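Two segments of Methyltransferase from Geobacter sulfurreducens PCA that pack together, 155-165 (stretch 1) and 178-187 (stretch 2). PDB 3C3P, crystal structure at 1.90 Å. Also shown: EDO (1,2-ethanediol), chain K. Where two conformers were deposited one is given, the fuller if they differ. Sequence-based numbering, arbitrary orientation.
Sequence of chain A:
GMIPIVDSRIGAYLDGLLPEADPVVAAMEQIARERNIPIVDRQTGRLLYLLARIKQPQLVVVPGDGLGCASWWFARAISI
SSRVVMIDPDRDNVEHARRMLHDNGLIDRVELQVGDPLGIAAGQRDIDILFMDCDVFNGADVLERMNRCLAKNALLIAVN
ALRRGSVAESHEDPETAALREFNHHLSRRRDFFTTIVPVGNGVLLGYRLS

Stretch 1, residues 155-165: LLIAVNALRRG
Stretch 2 (178-187) ALREFNHHLS

Stretch 1 enters as a β-strand, 155-159, then turns into an irregular segment; stretch 2 begins extended and winds into a helix from about Glu181. The strand and helix axes run nearly antiparallel, at 154°, and come no closer than 11.0 Å, a spacing that side chains must fill. The register confirms this: the CA atoms of Leu156 and Leu186 lie 10.1 Å apart, whereas those of Leu162 and Leu179 approach to 3.9 Å, so the backbones converge toward the loop end. Together the stretches bury 409 Å².

The strand alternates as extended phi/psi values require (Leu156 -97/132, Ile157 -127/110, Ala158 -117/116). Leu156 and Ala158 point toward the helix; Leu155 (t, chi2 68°), Ile157 (m, chi2 176°) and Val159 (m) are out of its reach. Leu156 adopts t with chi2 at 70°, one of two deposited conformers, and this places its CD2 3.5 Å from Phe182 CZ and 3.7 Å from Leu186 CD2. Phe182, at chi1 -171° and chi2 46°, extends from the helix so that its ring edge, not its face, meets Leu156 CD2 and Ala158 CB; the latter is 4.3 Å from Phe182 CE2. Leu186 is also t, with chi2 61°. One turn separates these two helical residues, linked by a backbone hydrogen bond from Leu186 N to Phe182 O of 2.8 Å, and both direct CB toward the strand.

Asn160, at phi/psi 54/39, breaks the strand with a left-handed backbone; Ala161 (-76/-25) and Leu162 (-111/-28) follow, and the polar contacts gather at their carbonyls. Asn183, m with chi2 -21°, points toward stretch 1 and donates from ND2 to Ala161 O at 3.0 Å with an N-H...O angle of 156°. Ala161 O also receives a weak hydrogen bond from Arg180 N (3.5 Å, 143°) and a CA-H...O contact from Leu179 CA (3.6 Å, 165° at H). Leu179 N donates to Leu162 O at 2.8 Å and 145°, although that oxygen is crowded in the model and its place is less certain. Leu179 has phi/psi 111/143 and no modelled side-chain atoms, so its interactions described here are those of its backbone.

Leu162, m with chi2 175°, sets its CB 3.6 Å from Ala178 CB, an apolar contact beside the carbonyl bonds; its CD2 also lies 4.1 Å from Asn183 ND2, a proximity to a polar atom.

At the exposed margin, Arg164 (t, t, m, chi4 -98°) and Arg180 (chi1 -103°, between wells; chi2 and chi3 t; chi4 103°) start sideways, but their ends come nearer. Arg164 NH2 lies 3.2 Å from Arg180 NH1. Both are donors of like charge, so this is proximity without a hydrogen bond, and Arg180 has a second deposited conformer. An ethanediol, probably from the crystallisation liquor, sits beside them: its O2 donates to Asn160 O at 2.9 Å, while its O1 lies over one face of the Arg164 guanidinium.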

# COMPACT_ATOMS: atom_id res chain seq x y z
N LEU A 155 -8.87 -7.60 0.59
CA LEU A 155 -8.10 -6.75 -0.29
C LEU A 155 -7.78 -7.45 -1.59
O LEU A 155 -7.25 -8.57 -1.60
CB LEU A 155 -6.76 -6.39 0.37
CG LEU A 155 -5.78 -5.52 -0.42
CD1 LEU A 155 -6.26 -4.08 -0.63
CD2 LEU A 155 -4.39 -5.55 0.28
N LEU A 156 -8.12 -6.75 -2.66
CA LEU A 156 -7.87 -7.21 -4.01
C LEU A 156 -6.59 -6.53 -4.45
O LEU A 156 -6.41 -5.32 -4.27
CB LEU A 156 -9.01 -6.81 -4.95
CG LEU A 156 -8.94 -7.31 -6.39
CD1 LEU A 156 -9.17 -8.81 -6.43
CD2 LEU A 156 -9.98 -6.58 -7.21
N ILE A 157 -5.69 -7.32 -5.02
CA ILE A 157 -4.39 -6.84 -5.55
C ILE A 157 -4.30 -7.36 -6.99
O ILE A 157 -4.18 -8.57 -7.24
CB ILE A 157 -3.15 -7.28 -4.75
CG1 ILE A 157 -3.29 -6.89 -3.27
CG2 ILE A 157 -1.88 -6.66 -5.38
CD1 ILE A 157 -2.15 -7.37 -2.38
N ALA A 158 -4.40 -6.43 -7.93
CA ALA A 158 -4.39 -6.73 -9.38
C ALA A 158 -3.19 -6.09 -10.03
O ALA A 158 -3.04 -4.86 -10.05
CB ALA A 158 -5.70 -6.25 -10.04
N VAL A 159 -2.32 -6.94 -10.56
CA VAL A 159 -1.10 -6.46 -11.20
C VAL A 159 -1.32 -6.23 -12.68
O VAL A 159 -2.36 -6.61 -13.25
CB VAL A 159 0.12 -7.38 -10.93
CG1 VAL A 159 0.45 -7.38 -9.40
CG2 VAL A 159 -0.07 -8.80 -11.51
N ASN A 160 -0.31 -5.63 -13.29
CA ASN A 160 -0.32 -5.29 -14.74
C ASN A 160 -1.56 -4.48 -15.08
O ASN A 160 -2.19 -4.63 -16.13
CB ASN A 160 -0.24 -6.55 -15.60
CG ASN A 160 1.00 -7.35 -15.31
OD1 ASN A 160 2.05 -6.78 -15.01
ND2 ASN A 160 0.89 -8.67 -15.36
N ALA A 161 -1.89 -3.59 -14.15
CA ALA A 161 -3.05 -2.69 -14.25
C ALA A 161 -2.92 -1.48 -15.20
O ALA A 161 -3.94 -0.97 -15.67
CB ALA A 161 -3.46 -2.20 -12.87
N LEU A 162 -1.69 -1.03 -15.48
CA LEU A 162 -1.44 0.13 -16.36
C LEU A 162 -0.79 -0.27 -17.66
O LEU A 162 -0.95 0.40 -18.68
CB LEU A 162 -0.61 1.22 -15.65
CG LEU A 162 -1.36 1.89 -14.50
CD1 LEU A 162 -0.46 2.85 -13.77
CD2 LEU A 162 -2.67 2.58 -15.02
N ARG A 163 -0.06 -1.36 -17.64
CA ARG A 163 0.57 -1.87 -18.85
C ARG A 163 0.79 -3.36 -18.72
O ARG A 163 0.85 -3.90 -17.61
CB ARG A 163 1.89 -1.17 -19.15
CG ARG A 163 2.95 -1.53 -18.18
CD ARG A 163 4.19 -0.75 -18.44
NE ARG A 163 5.23 -1.09 -17.47
CZ ARG A 163 6.39 -0.46 -17.38
NH1 ARG A 163 6.66 0.55 -18.18
NH2 ARG A 163 7.28 -0.83 -16.48
N ARG A 164 0.86 -4.00 -19.87
CA ARG A 164 1.02 -5.45 -19.96
C ARG A 164 2.35 -5.93 -19.44
O ARG A 164 3.38 -5.26 -19.55
CB ARG A 164 0.76 -5.94 -21.40
CG ARG A 164 0.87 -7.44 -21.60
CD ARG A 164 0.10 -7.83 -22.86
NE ARG A 164 -1.30 -7.43 -22.68
CZ ARG A 164 -2.29 -8.23 -22.29
NH1 ARG A 164 -2.08 -9.53 -22.11
NH2 ARG A 164 -3.51 -7.74 -22.13
N GLY A 165 2.27 -7.12 -18.86
CA GLY A 165 3.41 -7.80 -18.27
C GLY A 165 4.33 -8.40 -19.31
O GLY A 165 3.89 -8.70 -20.42
N ALA A 178 -1.36 4.61 -20.38
CA ALA A 178 -1.63 3.25 -19.88
C ALA A 178 -2.98 3.14 -19.25
O ALA A 178 -3.71 4.13 -19.15
CB ALA A 178 -0.58 2.85 -18.89
N LEU A 179 -3.31 1.90 -18.89
CA LEU A 179 -4.55 1.50 -18.19
C LEU A 179 -5.57 0.68 -18.94
O LEU A 179 -5.71 0.86 -20.13
N ARG A 180 -6.22 -0.25 -18.23
CA ARG A 180 -7.29 -1.13 -18.77
C ARG A 180 -8.62 -1.21 -18.02
O ARG A 180 -8.81 -0.64 -16.98
CB ARG A 180 -6.88 -2.57 -19.14
CG ARG A 180 -6.71 -2.74 -20.63
CD ARG A 180 -7.01 -4.20 -21.03
NE ARG A 180 -7.29 -4.32 -22.45
CZ ARG A 180 -6.44 -4.77 -23.37
NH1 ARG A 180 -5.24 -5.21 -23.01
NH2 ARG A 180 -6.81 -4.83 -24.64
N GLU A 181 -9.50 -1.95 -18.66
CA GLU A 181 -10.92 -2.13 -18.27
C GLU A 181 -11.27 -2.34 -16.81
O GLU A 181 -12.20 -1.72 -16.30
CB GLU A 181 -11.63 -3.22 -19.10
CG GLU A 181 -13.12 -2.91 -19.20
CD GLU A 181 -13.97 -4.09 -19.60
OE1 GLU A 181 -13.99 -5.05 -18.79
OE2 GLU A 181 -14.69 -4.03 -20.65
N PHE A 182 -10.52 -3.19 -16.13
CA PHE A 182 -10.85 -3.48 -14.73
C PHE A 182 -10.75 -2.23 -13.88
O PHE A 182 -11.49 -2.04 -12.92
CB PHE A 182 -10.00 -4.65 -14.20
CG PHE A 182 -10.43 -5.12 -12.86
CD1 PHE A 182 -11.78 -5.32 -12.58
CD2 PHE A 182 -9.52 -5.48 -11.91
CE1 PHE A 182 -12.19 -5.78 -11.33
CE2 PHE A 182 -9.93 -5.95 -10.68
CZ PHE A 182 -11.26 -6.09 -10.40
N ASN A 183 -9.83 -1.35 -14.26
CA ASN A 183 -9.66 -0.09 -13.54
C ASN A 183 -10.96 0.71 -13.55
O ASN A 183 -11.39 1.25 -12.54
CB ASN A 183 -8.58 0.79 -14.19
CG ASN A 183 -7.22 0.15 -14.21
OD1 ASN A 183 -6.95 -0.77 -13.43
ND2 ASN A 183 -6.34 0.66 -15.07
N HIS A 184 -11.59 0.74 -14.72
CA HIS A 184 -12.83 1.52 -14.93
C HIS A 184 -13.99 0.90 -14.21
O HIS A 184 -14.86 1.60 -13.70
CB HIS A 184 -13.11 1.72 -16.40
CG HIS A 184 -12.02 2.48 -17.08
ND1 HIS A 184 -12.14 3.81 -17.42
CD2 HIS A 184 -10.76 2.11 -17.41
CE1 HIS A 184 -11.01 4.20 -18.00
NE2 HIS A 184 -10.15 3.20 -17.98
N HIS A 185 -13.97 -0.42 -14.17
CA HIS A 185 -15.02 -1.17 -13.47
C HIS A 185 -14.93 -1.00 -11.96
O HIS A 185 -15.84 -0.50 -11.30
CB HIS A 185 -14.88 -2.66 -13.76
CG HIS A 185 -15.86 -3.51 -13.00
ND1 HIS A 185 -17.17 -3.69 -13.43
CD2 HIS A 185 -15.74 -4.20 -11.85
CE1 HIS A 185 -17.80 -4.48 -12.57
NE2 HIS A 185 -16.96 -4.79 -11.60
N LEU A 186 -13.78 -1.36 -11.44
CA LEU A 186 -13.58 -1.39 -9.97
C LEU A 186 -13.70 -0.05 -9.31
O LEU A 186 -14.16 0.07 -8.15
CB LEU A 186 -12.24 -2.06 -9.61
CG LEU A 186 -12.10 -2.44 -8.15
CD1 LEU A 186 -13.20 -3.44 -7.80
CD2 LEU A 186 -10.71 -3.00 -7.88
N SER A 187 -13.36 0.98 -10.07
CA SER A 187 -13.40 2.34 -9.54
C SER A 187 -14.83 2.79 -9.33
O SER A 187 -15.10 3.75 -8.58
CB SER A 187 -12.69 3.31 -10.49
OG SER A 187 -13.38 3.41 -11.71
C1 EDO K . -3.15 -5.02 -19.56
O1 EDO K . -2.85 -5.69 -18.32
C2 EDO K . -2.98 -3.50 -19.48
O2 EDO K . -3.48 -3.01 -18.23